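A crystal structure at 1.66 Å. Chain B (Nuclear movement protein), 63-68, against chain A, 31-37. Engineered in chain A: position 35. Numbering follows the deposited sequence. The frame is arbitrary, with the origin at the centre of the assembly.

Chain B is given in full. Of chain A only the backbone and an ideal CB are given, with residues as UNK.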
# COMPACT_ATOMS: atom_id res chain seq x y z
N LEU B 63 2.79 -6.43 6.73
CA LEU B 63 1.51 -5.70 6.65
C LEU B 63 1.50 -4.82 5.41
O LEU B 63 2.45 -4.08 5.15
CB LEU B 63 1.28 -4.85 7.90
CG LEU B 63 -0.01 -4.03 8.02
CD1 LEU B 63 -1.23 -4.94 7.98
CD2 LEU B 63 0.00 -3.14 9.29
N TRP B 64 0.44 -4.92 4.62
CA TRP B 64 0.33 -4.08 3.42
C TRP B 64 -1.14 -3.78 3.19
O TRP B 64 -2.00 -4.55 3.55
CB TRP B 64 0.91 -4.81 2.21
CG TRP B 64 0.79 -4.05 0.92
CD1 TRP B 64 0.03 -4.39 -0.15
CD2 TRP B 64 1.44 -2.82 0.58
NE1 TRP B 64 0.17 -3.45 -1.16
CE2 TRP B 64 1.03 -2.48 -0.73
CE3 TRP B 64 2.35 -1.98 1.25
CZ2 TRP B 64 1.47 -1.31 -1.39
CZ3 TRP B 64 2.80 -0.82 0.59
CH2 TRP B 64 2.36 -0.52 -0.73
N TRP B 65 -1.42 -2.63 2.59
CA TRP B 65 -2.79 -2.32 2.22
C TRP B 65 -2.82 -1.45 0.98
O TRP B 65 -1.85 -0.77 0.65
CB TRP B 65 -3.53 -1.66 3.36
CG TRP B 65 -2.97 -0.33 3.82
CD1 TRP B 65 -1.97 -0.12 4.71
CD2 TRP B 65 -3.42 0.97 3.41
NE1 TRP B 65 -1.76 1.23 4.90
CE2 TRP B 65 -2.64 1.92 4.10
CE3 TRP B 65 -4.42 1.42 2.54
CZ2 TRP B 65 -2.81 3.30 3.93
CZ3 TRP B 65 -4.60 2.79 2.38
CH2 TRP B 65 -3.79 3.72 3.06
N VAL B 66 -3.94 -1.52 0.26
CA VAL B 66 -4.19 -0.66 -0.88
C VAL B 66 -5.68 -0.40 -0.98
O VAL B 66 -6.49 -1.09 -0.35
CB VAL B 66 -3.75 -1.31 -2.21
CG1 VAL B 66 -2.21 -1.33 -2.33
CG2 VAL B 66 -4.37 -2.69 -2.38
N ILE B 67 -6.03 0.60 -1.79
CA ILE B 67 -7.43 0.92 -2.03
C ILE B 67 -7.78 0.44 -3.44
O ILE B 67 -7.12 0.84 -4.41
CB ILE B 67 -7.71 2.43 -1.88
CG1 ILE B 67 -7.40 2.90 -0.45
CG2 ILE B 67 -9.15 2.75 -2.29
CD1 ILE B 67 -7.44 4.41 -0.24
N ASN B 68 -8.77 -0.44 -3.53
CA ASN B 68 -9.33 -0.90 -4.81
C ASN B 68 -10.75 -0.36 -4.96
O ASN B 68 -11.67 -0.84 -4.31
CB ASN B 68 -9.32 -2.44 -4.88
CG ASN B 68 -7.90 -3.02 -4.89
OD1 ASN B 68 -7.50 -3.72 -3.96
ND2 ASN B 68 -7.14 -2.70 -5.92
N UNK A 31 6.99 -6.48 -5.33
CA UNK A 31 6.81 -5.07 -5.67
C UNK A 31 5.48 -4.57 -5.12
O UNK A 31 4.42 -5.03 -5.53
CB UNK A 31 6.88 -4.86 -7.18
N UNK A 32 5.56 -3.64 -4.18
CA UNK A 32 4.36 -3.10 -3.56
C UNK A 32 4.32 -1.60 -3.80
O UNK A 32 5.22 -0.89 -3.41
CB UNK A 32 4.32 -3.42 -2.06
N UNK A 33 3.26 -1.13 -4.46
CA UNK A 33 3.12 0.30 -4.81
C UNK A 33 1.72 0.77 -4.39
O UNK A 33 0.72 0.14 -4.75
CB UNK A 33 3.34 0.53 -6.31
N UNK A 34 1.68 1.85 -3.62
CA UNK A 34 0.41 2.47 -3.20
C UNK A 34 0.52 3.99 -3.32
O UNK A 34 1.49 4.56 -2.84
CB UNK A 34 0.05 2.07 -1.77
N UNK A 35 -0.48 4.62 -3.93
CA UNK A 35 -0.61 6.06 -3.86
C UNK A 35 -2.00 6.36 -3.32
O UNK A 35 -2.98 5.77 -3.79
CB UNK A 35 -0.38 6.72 -5.22
N UNK A 36 -2.08 7.25 -2.33
CA UNK A 36 -3.33 7.78 -1.82
C UNK A 36 -3.16 9.29 -1.72
O UNK A 36 -2.29 9.78 -0.98
CB UNK A 36 -3.70 7.16 -0.47
N UNK A 37 -3.98 10.01 -2.47
CA UNK A 37 -3.79 11.46 -2.62
C UNK A 37 -2.41 11.68 -3.24
O UNK A 37 -2.12 11.16 -4.33
CB UNK A 37 -3.92 12.19 -1.28

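Two strands meet here face to face, their N-to-C directions 52° apart and their axes 7.3 Å apart at closest approach. That is too far for backbone pairing, so side chains must carry the contact, and chain B supplies two large indole rings along with a backbone carbonyl, that of B:Trp65, within reach.

Position 31 has nothing of chain B within 5.5 Å of its ideal CB. The extended backbone suits a beta-branched residue, but many others would serve; it is isoleucine, and it takes no part.

At position 32 the CA-to-CB bond points toward chain B, and the ideal CB stands 3.6 Å from CZ2 of B:Trp64, over the face of the ring. A methylene is welcome there, while the rest of the side chain can run along the indole. A long aliphatic chain would suit, and one ending in a positive charge would suit the electron-rich ring better still. The residue is lysine. Its CB sits 3.6 Å from the centroid of the B:Trp64 six-membered ring in a CH-pi contact, and its chain extends until NZ lies 4.8 Å from the centroid of the five-membered ring, over the same face, as a cation-pi partner.

Position 33 turns its CB away, so chain B says little about its side chain; a beta-branched residue fits the strand. Isoleucine is found, and it is the backbone that makes the contact: its N lies 3.6 Å from B:Trp64 CZ2.

Position 34 is the most demanding. Its CB points toward chain B, 3.6 Å from B:Trp64 CH2 and 4.1 Å from B:Val66 CG1 in ideal form. Beyond it lie the second face of B:Trp64, a face of B:Trp65, and the carbonyl O of B:Trp65. Glutamine or lysine could offer a donor, but a long, flat cation could also stack. Arginine does both. A:Arg34 NH1 donates a hydrogen bond to B:Trp65 O at 2.9 Å, with an N-H...O angle of 159°. The guanidinium of A:Arg34 lies flat on B:Trp65, centres 3.8 Å apart and planes at 4°, while A:Arg34 CD rests 3.7 Å from the centroid of the B:Trp65 six-membered ring. NH1 of A:Arg34 also reaches 3.3 Å from B:Trp64 CZ3, on the face opposite the lysine, so this indole is held between two cationic side chains.

Position 35 is out of reach of chain B, which sets no rule for it. It holds an engineered methionine, present as selenomethionine.

Position 36 again points toward chain B, its ideal CB 4.6 Å from B:Ile67 CD1 and 4.9 Å from B:Trp65 CH2. With only carbon nearby, a small or medium apolar residue such as valine, isoleucine or leucine is indicated. Valine is used: its CG2 packs 3.9 Å from B:Ile67 CD1 and 4.0 Å from B:Trp65 CH2.

Position 37 leaves the strand with phi 60° and psi -122°. Positive phi favours glycine, and glycine it is, with no contact to chain B.

Chain A 31-37: IKIRMVG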
# COMPACT_ATOMS: atom_id res chain seq x y z
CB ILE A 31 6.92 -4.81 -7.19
CG1 ILE A 31 8.34 -5.13 -7.65
CG2 ILE A 31 6.54 -3.36 -7.53
CD1 ILE A 31 8.44 -5.59 -9.07
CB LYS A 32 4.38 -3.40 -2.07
CG LYS A 32 4.19 -4.90 -1.75
CD LYS A 32 4.17 -5.13 -0.23
CE LYS A 32 3.79 -6.58 0.14
NZ LYS A 32 3.29 -7.37 -1.02
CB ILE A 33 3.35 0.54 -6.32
CG1 ILE A 33 4.74 0.06 -6.72
CG2 ILE A 33 3.17 2.03 -6.67
CD1 ILE A 33 5.02 -0.01 -8.23
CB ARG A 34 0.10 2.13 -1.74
CG ARG A 34 -1.19 2.77 -1.20
CD ARG A 34 -1.50 2.36 0.24
NE ARG A 34 -0.56 2.89 1.23
CZ ARG A 34 0.23 2.16 2.00
NH1 ARG A 34 0.22 0.84 1.93
NH2 ARG A 34 1.05 2.75 2.87
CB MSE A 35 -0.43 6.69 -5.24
CG MSE A 35 0.98 6.63 -5.82
SE MSE A 35 1.13 7.79 -7.23
CE MSE A 35 0.77 9.25 -6.30
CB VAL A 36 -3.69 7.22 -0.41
CG1 VAL A 36 -5.05 7.77 0.06
CG2 VAL A 36 -3.73 5.71 -0.44
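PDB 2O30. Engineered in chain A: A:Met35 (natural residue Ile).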